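Local coordinates for protein phosphoserine aminotransferase (Bacillus alcalophilus, PDB 1W23) that catalyses the reversible, pyridoxal-phosphate-dependent conversion of 3-phosphohydroxypyruvate to phosphoserine, the second step of serine biosynthesis from 3-phosphoglycerate, at residues Gln52-Leu57 against Ile69-Gly74; Glu59-Pro64 against Asp176-Pro181. One frame throughout, in Å; residues are numbered along the deposited sequence.

Helix 44-61 illustrates how one helix can serve two parts of a fold at successive turns. In interaction 1 its 52-57 turns pack on the edge strand 67-72 of the central sheet; in interaction 2 its last turn meets the loop 176-181, which follows strand 169-172. The two centres lie 13 Å apart, and the contacts join directly: CD1 of I69 is 3.8 Å from CD1 of I63, and CD2 of L57 is 4.3 Å from CD2 of L178. Neither contact lines the cofactor site. The F71 side chain is about 13 Å from a bound pyridoxal phosphate, whereas that of I177 lies about 7 Å from the side chain of K196, the lysine to which the cofactor attaches, though it is not linked in this structure.

Interaction 1: Gln52-Leu57 against Ile69-Gly74; sequences QAQNLL and ILFLQG
F71 holds its CG anti to its own carbonyl carbon (chi1 -61°), a torsion that carries the ring to the helix turn formed by A53, Q54 and L57. Q54 makes the same choice at its first torsion, which sets its CG 3.6 Å from CE1 of F71; beyond CG the chain runs on extended. The methyl of A53 comes up obliquely to the far end of the ring, CB to CZ 3.6 Å, while L57 meets it tip to tip: its CD1 lies at the ring edge, near the plane, 3.9 Å from CE2. The strand holding F71 is one of the two outermost strands of the mixed sheet in this chain, and it runs at 130° to the helix, with axes 9.3 Å apart, in the alpha/beta packing of the large domain of a fold-type I aminotransferase. Alternate strand residues supply the contact. I69 crosses L57 obliquely, its CG2 4.0 Å from CD1 of L57, and sends its own CD1 to 3.2 Å from the backbone O of Q54. Around the ring, H50 adds an edge-to-face stack, and I244 and L247 of helix 241-256 pack against it; L57 in turn touches V205 on the adjoining strand.

Interaction 2: Glu59-Pro64 against Asp176-Pro181; sequences ELLQIP and DILSRP
The backbone of 59-64 reaches the end of its helix where L60 and L61 meet L178 of the loop 176-181, the nearest CA atoms of the two backbones, those of L61 and P181, being 6.4 Å apart. Q62 takes a positive phi (53°) as the C-prime residue of a Schellman motif, in which the N of I63 pairs with the O of R58 and Q62 N makes a weak bond of 3.4 Å to the O of E59. In the other segment, D176 to S179 form a type II beta turn that puts L178 at its third position, also with positive phi. The O of D176 is gripped twice by S179, through its N and, at 2.7 Å, through OG, which donates in the carbonyl plane onto a lone pair. R180 folds back to bridge NH2 to OD2 of D176 at 3.0 Å, and Q157 also bonds that carboxylate oxygen.

Across the contact the work is done by leucines. With CG anti to its backbone N (chi1 -163°), L178 directs its two methyls between L60 and L61: CD1 lies 3.8 Å from CD2 of L61, and CD2 lies 4.0 Å from CD1 of L60, whose side chain it crosses at about a right angle. I177 approaches more loosely, its CG1 4.4 Å from CD1 of L61. An alanine in place of L178 would probably open a gap beside L60 and L61 and deprive L251 and I254 of helix 241-256 of part of their packing. The apolar contact thus joins a Schellman-capped helix C-terminus to a type II turn in the loop between strands 169-172 and 189-193 of the aminotransferase sheet.

Interaction 1: Gln52-Leu57 against Ile69-Gly74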
loop_
_atom_site.group_PDB
_atom_site.type_symbol
_atom_site.label_atom_id
_atom_site.label_comp_id
_atom_site.label_asym_id
_atom_site.label_seq_id
_atom_site.Cartn_x
_atom_site.Cartn_y
_atom_site.Cartn_z
ATOM N N GLN A 52 0.925 7.040 17.512
ATOM C CA GLN A 52 0.917 8.487 17.437
ATOM C C GLN A 52 0.110 9.000 16.250
ATOM O O GLN A 52 -0.595 10.003 16.353
ATOM C CB GLN A 52 2.327 9.053 17.288
ATOM C CG GLN A 52 3.137 9.198 18.550
ATOM C CD GLN A 52 4.534 9.769 18.321
ATOM O OE1 GLN A 52 4.809 10.316 17.258
ATOM N NE2 GLN A 52 5.388 9.632 19.339
ATOM N N ALA A 53 0.225 8.291 15.114
ATOM C CA ALA A 53 -0.583 8.722 13.937
ATOM C C ALA A 53 -2.055 8.685 14.273
ATOM O O ALA A 53 -2.830 9.611 13.939
ATOM C CB ALA A 53 -0.297 7.808 12.732
ATOM N N GLN A 54 -2.518 7.617 14.926
ATOM C CA GLN A 54 -3.915 7.556 15.378
ATOM C C GLN A 54 -4.237 8.672 16.350
ATOM O O GLN A 54 -5.289 9.332 16.216
ATOM C CB GLN A 54 -4.207 6.173 15.977
ATOM C CG GLN A 54 -4.077 5.036 14.990
ATOM C CD GLN A 54 -4.466 3.673 15.507
ATOM O OE1 GLN A 54 -3.778 2.649 15.384
ATOM N NE2 GLN A 54 -5.622 3.529 16.151
ATOM N N ASN A 55 -3.388 8.857 17.365
ATOM C CA ASN A 55 -3.697 9.855 18.403
ATOM C C ASN A 55 -3.727 11.273 17.831
ATOM O O ASN A 55 -4.557 12.083 18.264
ATOM C CB ASN A 55 -2.681 9.713 19.538
ATOM C CG ASN A 55 -2.956 8.425 20.331
ATOM O OD1 ASN A 55 -3.989 7.778 20.242
ATOM N ND2 ASN A 55 -1.966 8.055 21.136
ATOM N N LEU A 56 -2.863 11.573 16.876
ATOM C CA LEU A 56 -2.860 12.887 16.242
ATOM C C LEU A 56 -4.140 13.066 15.452
ATOM O O LEU A 56 -4.773 14.128 15.505
ATOM C CB LEU A 56 -1.633 13.042 15.352
ATOM C CG LEU A 56 -0.319 13.282 16.068
ATOM C CD1 LEU A 56 0.898 13.076 15.172
ATOM C CD2 LEU A 56 -0.317 14.704 16.621
ATOM N N LEU A 57 -4.562 12.053 14.666
ATOM C CA LEU A 57 -5.820 12.200 13.949
ATOM C C LEU A 57 -7.019 12.426 14.883
ATOM O O LEU A 57 -7.887 13.254 14.647
ATOM C CB LEU A 57 -6.098 10.928 13.110
ATOM C CG LEU A 57 -5.486 10.918 11.731
ATOM C CD1 LEU A 57 -5.331 9.522 11.133
ATOM C CD2 LEU A 57 -6.334 11.774 10.789
ATOM N N ILE A 69 -9.741 4.241 14.290
ATOM C CA ILE A 69 -9.001 4.692 13.128
ATOM C C ILE A 69 -8.280 3.493 12.525
ATOM O O ILE A 69 -7.464 2.894 13.239
ATOM C CB ILE A 69 -8.022 5.796 13.538
ATOM C CG1 ILE A 69 -8.772 7.003 14.139
ATOM C CG2 ILE A 69 -7.148 6.232 12.366
ATOM C CD1 ILE A 69 -7.863 7.873 14.994
ATOM N N LEU A 70 -8.565 3.167 11.296
ATOM C CA LEU A 70 -7.912 2.094 10.557
ATOM C C LEU A 70 -6.959 2.683 9.536
ATOM O O LEU A 70 -7.255 3.719 8.920
ATOM C CB LEU A 70 -8.915 1.204 9.847
ATOM C CG LEU A 70 -10.055 0.663 10.688
ATOM C CD1 LEU A 70 -10.990 -0.178 9.809
ATOM C CD2 LEU A 70 -9.578 -0.191 11.840
ATOM N N PHE A 71 -5.842 1.982 9.320
ATOM C CA PHE A 71 -4.863 2.285 8.284
ATOM C C PHE A 71 -4.819 1.066 7.360
ATOM O O PHE A 71 -4.267 0.035 7.738
ATOM C CB PHE A 71 -3.491 2.552 8.855
ATOM C CG PHE A 71 -3.391 3.734 9.804
ATOM C CD1 PHE A 71 -2.589 3.677 10.904
ATOM C CD2 PHE A 71 -4.110 4.918 9.576
ATOM C CE1 PHE A 71 -2.484 4.747 11.779
ATOM C CE2 PHE A 71 -4.002 5.969 10.469
ATOM C CZ PHE A 71 -3.175 5.911 11.550
ATOM N N LEU A 72 -5.393 1.193 6.166
ATOM C CA LEU A 72 -5.554 0.076 5.227
ATOM C C LEU A 72 -4.798 0.349 3.944
ATOM O O LEU A 72 -4.617 1.503 3.525
ATOM C CB LEU A 72 -7.033 -0.150 4.919
ATOM C CG LEU A 72 -7.901 -0.437 6.147
ATOM C CD1 LEU A 72 -9.321 -0.739 5.682
ATOM C CD2 LEU A 72 -7.369 -1.575 6.982
ATOM N N GLN A 73 -4.423 -0.706 3.267
ATOM C CA GLN A 73 -3.913 -0.637 1.894
ATOM C C GLN A 73 -5.077 -0.662 0.930
ATOM O O GLN A 73 -6.194 -1.089 1.275
ATOM C CB GLN A 73 -2.942 -1.774 1.649
ATOM C CG GLN A 73 -1.716 -1.774 2.541
ATOM C CD GLN A 73 -0.747 -2.884 2.150
ATOM O OE1 GLN A 73 -0.222 -2.867 1.024
ATOM N NE2 GLN A 73 -0.498 -3.830 3.060
ATOM N N GLY A 74 -4.807 -0.239 -0.315
ATOM C CA GLY A 74 -5.727 -0.437 -1.434
ATOM C C GLY A 74 -6.319 0.790 -2.025
ATOM O O GLY A 74 -7.005 0.759 -3.067
#

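Interaction 2: Glu59-Pro64 against Asp176-Pro181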
loop_
_atom_site.group_PDB
_atom_site.type_symbol
_atom_site.label_atom_id
_atom_site.label_comp_id
_atom_site.label_asym_id
_atom_site.label_seq_id
_atom_site.Cartn_x
_atom_site.Cartn_y
_atom_site.Cartn_z
ATOM N N GLU A 59 -7.006 13.692 17.947
ATOM C CA GLU A 59 -6.966 15.045 18.518
ATOM C C GLU A 59 -7.389 16.065 17.462
ATOM O O GLU A 59 -8.173 16.992 17.753
ATOM C CB GLU A 59 -5.533 15.369 19.031
ATOM C CG GLU A 59 -5.298 16.743 19.551
ATOM C CD GLU A 59 -3.857 17.035 19.971
ATOM O OE1 GLU A 59 -2.960 16.168 19.798
ATOM O OE2 GLU A 59 -3.711 18.197 20.371
ATOM N N LEU A 60 -6.841 15.984 16.250
ATOM C CA LEU A 60 -7.022 17.012 15.259
ATOM C C LEU A 60 -8.439 17.071 14.762
ATOM O O LEU A 60 -8.932 18.189 14.506
ATOM C CB LEU A 60 -6.035 16.810 14.106
ATOM C CG LEU A 60 -4.605 17.137 14.419
ATOM C CD1 LEU A 60 -3.661 16.571 13.349
ATOM C CD2 LEU A 60 -4.406 18.643 14.555
ATOM N N LEU A 61 -9.087 15.939 14.591
ATOM C CA LEU A 61 -10.472 15.892 14.097
ATOM C C LEU A 61 -11.481 15.742 15.240
ATOM O O LEU A 61 -12.672 15.736 14.966
ATOM C CB LEU A 61 -10.639 14.802 13.060
ATOM C CG LEU A 61 -10.021 15.035 11.711
ATOM C CD1 LEU A 61 -10.118 13.769 10.886
ATOM C CD2 LEU A 61 -10.709 16.190 10.963
ATOM N N GLN A 62 -10.998 15.671 16.486
ATOM C CA GLN A 62 -11.906 15.434 17.616
ATOM C C GLN A 62 -12.777 14.198 17.392
ATOM O O GLN A 62 -13.987 14.231 17.448
ATOM C CB GLN A 62 -12.745 16.696 17.941
ATOM C CG GLN A 62 -11.864 17.855 18.402
ATOM C CD GLN A 62 -12.652 19.111 18.740
ATOM O OE1 GLN A 62 -12.562 20.151 18.086
ATOM N NE2 GLN A 62 -13.439 19.019 19.799
ATOM N N ILE A 63 -12.098 13.087 17.103
ATOM C CA ILE A 63 -12.778 11.818 16.862
ATOM C C ILE A 63 -13.276 11.205 18.174
ATOM O O ILE A 63 -12.447 11.037 19.087
ATOM C CB ILE A 63 -11.855 10.839 16.108
ATOM C CG1 ILE A 63 -11.376 11.445 14.795
ATOM C CG2 ILE A 63 -12.539 9.494 15.948
ATOM C CD1 ILE A 63 -10.381 10.592 14.021
ATOM N N PRO A 64 -14.558 10.932 18.310
ATOM C CA PRO A 64 -15.036 10.378 19.593
ATOM C C PRO A 64 -14.483 8.984 19.881
ATOM O O PRO A 64 -14.049 8.232 19.025
ATOM C CB PRO A 64 -16.547 10.320 19.405
ATOM C CG PRO A 64 -16.863 11.276 18.296
ATOM C CD PRO A 64 -15.683 11.184 17.386
ATOM N N ASP A 176 -10.592 16.219 0.742
ATOM C CA ASP A 176 -10.704 17.320 1.694
ATOM C C ASP A 176 -10.618 16.912 3.151
ATOM O O ASP A 176 -10.766 17.790 4.024
ATOM C CB ASP A 176 -11.949 18.189 1.470
ATOM C CG ASP A 176 -13.269 17.548 1.895
ATOM O OD1 ASP A 176 -13.228 16.336 2.254
ATOM O OD2 ASP A 176 -14.300 18.266 1.841
ATOM N N ILE A 177 -10.270 15.688 3.484
ATOM C CA ILE A 177 -10.166 15.328 4.919
ATOM C C ILE A 177 -9.102 16.196 5.608
ATOM O O ILE A 177 -8.016 16.412 5.117
ATOM C CB ILE A 177 -9.830 13.840 5.076
ATOM C CG1 ILE A 177 -9.933 13.392 6.522
ATOM C CG2 ILE A 177 -8.492 13.469 4.411
ATOM C CD1 ILE A 177 -9.954 11.891 6.744
ATOM N N LEU A 178 -9.465 16.660 6.795
ATOM C CA LEU A 178 -8.543 17.458 7.639
ATOM C C LEU A 178 -8.030 18.704 6.952
ATOM O O LEU A 178 -6.954 19.208 7.213
ATOM C CB LEU A 178 -7.426 16.590 8.225
ATOM C CG LEU A 178 -6.634 17.119 9.395
ATOM C CD1 LEU A 178 -7.374 17.972 10.374
ATOM C CD2 LEU A 178 -5.905 15.952 10.095
ATOM N N SER A 179 -8.947 19.305 6.149
ATOM C CA SER A 179 -8.752 20.655 5.618
ATOM C C SER A 179 -9.529 21.724 6.397
ATOM O O SER A 179 -9.419 22.902 6.075
ATOM C CB SER A 179 -9.174 20.708 4.156
ATOM O OG SER A 179 -10.553 20.433 3.998
ATOM N N ARG A 180 -10.292 21.268 7.370
ATOM C CA ARG A 180 -11.226 22.079 8.153
ATOM C C ARG A 180 -11.733 21.238 9.292
ATOM O O ARG A 180 -11.641 20.012 9.259
ATOM C CB ARG A 180 -12.380 22.588 7.269
ATOM C CG ARG A 180 -13.088 21.478 6.504
ATOM C CD ARG A 180 -14.078 22.050 5.494
ATOM N NE ARG A 180 -14.671 20.910 4.759
ATOM C CZ ARG A 180 -15.760 21.013 3.990
ATOM N NH1 ARG A 180 -16.382 22.186 3.780
ATOM N NH2 ARG A 180 -16.267 19.904 3.409
ATOM N N PRO A 181 -12.351 21.865 10.299
ATOM C CA PRO A 181 -12.990 21.054 11.350
ATOM C C PRO A 181 -14.114 20.195 10.794
ATOM O O PRO A 181 -14.752 20.550 9.805
ATOM C CB PRO A 181 -13.506 22.114 12.348
ATOM C CG PRO A 181 -12.611 23.303 12.108
ATOM C CD PRO A 181 -12.453 23.296 10.577
#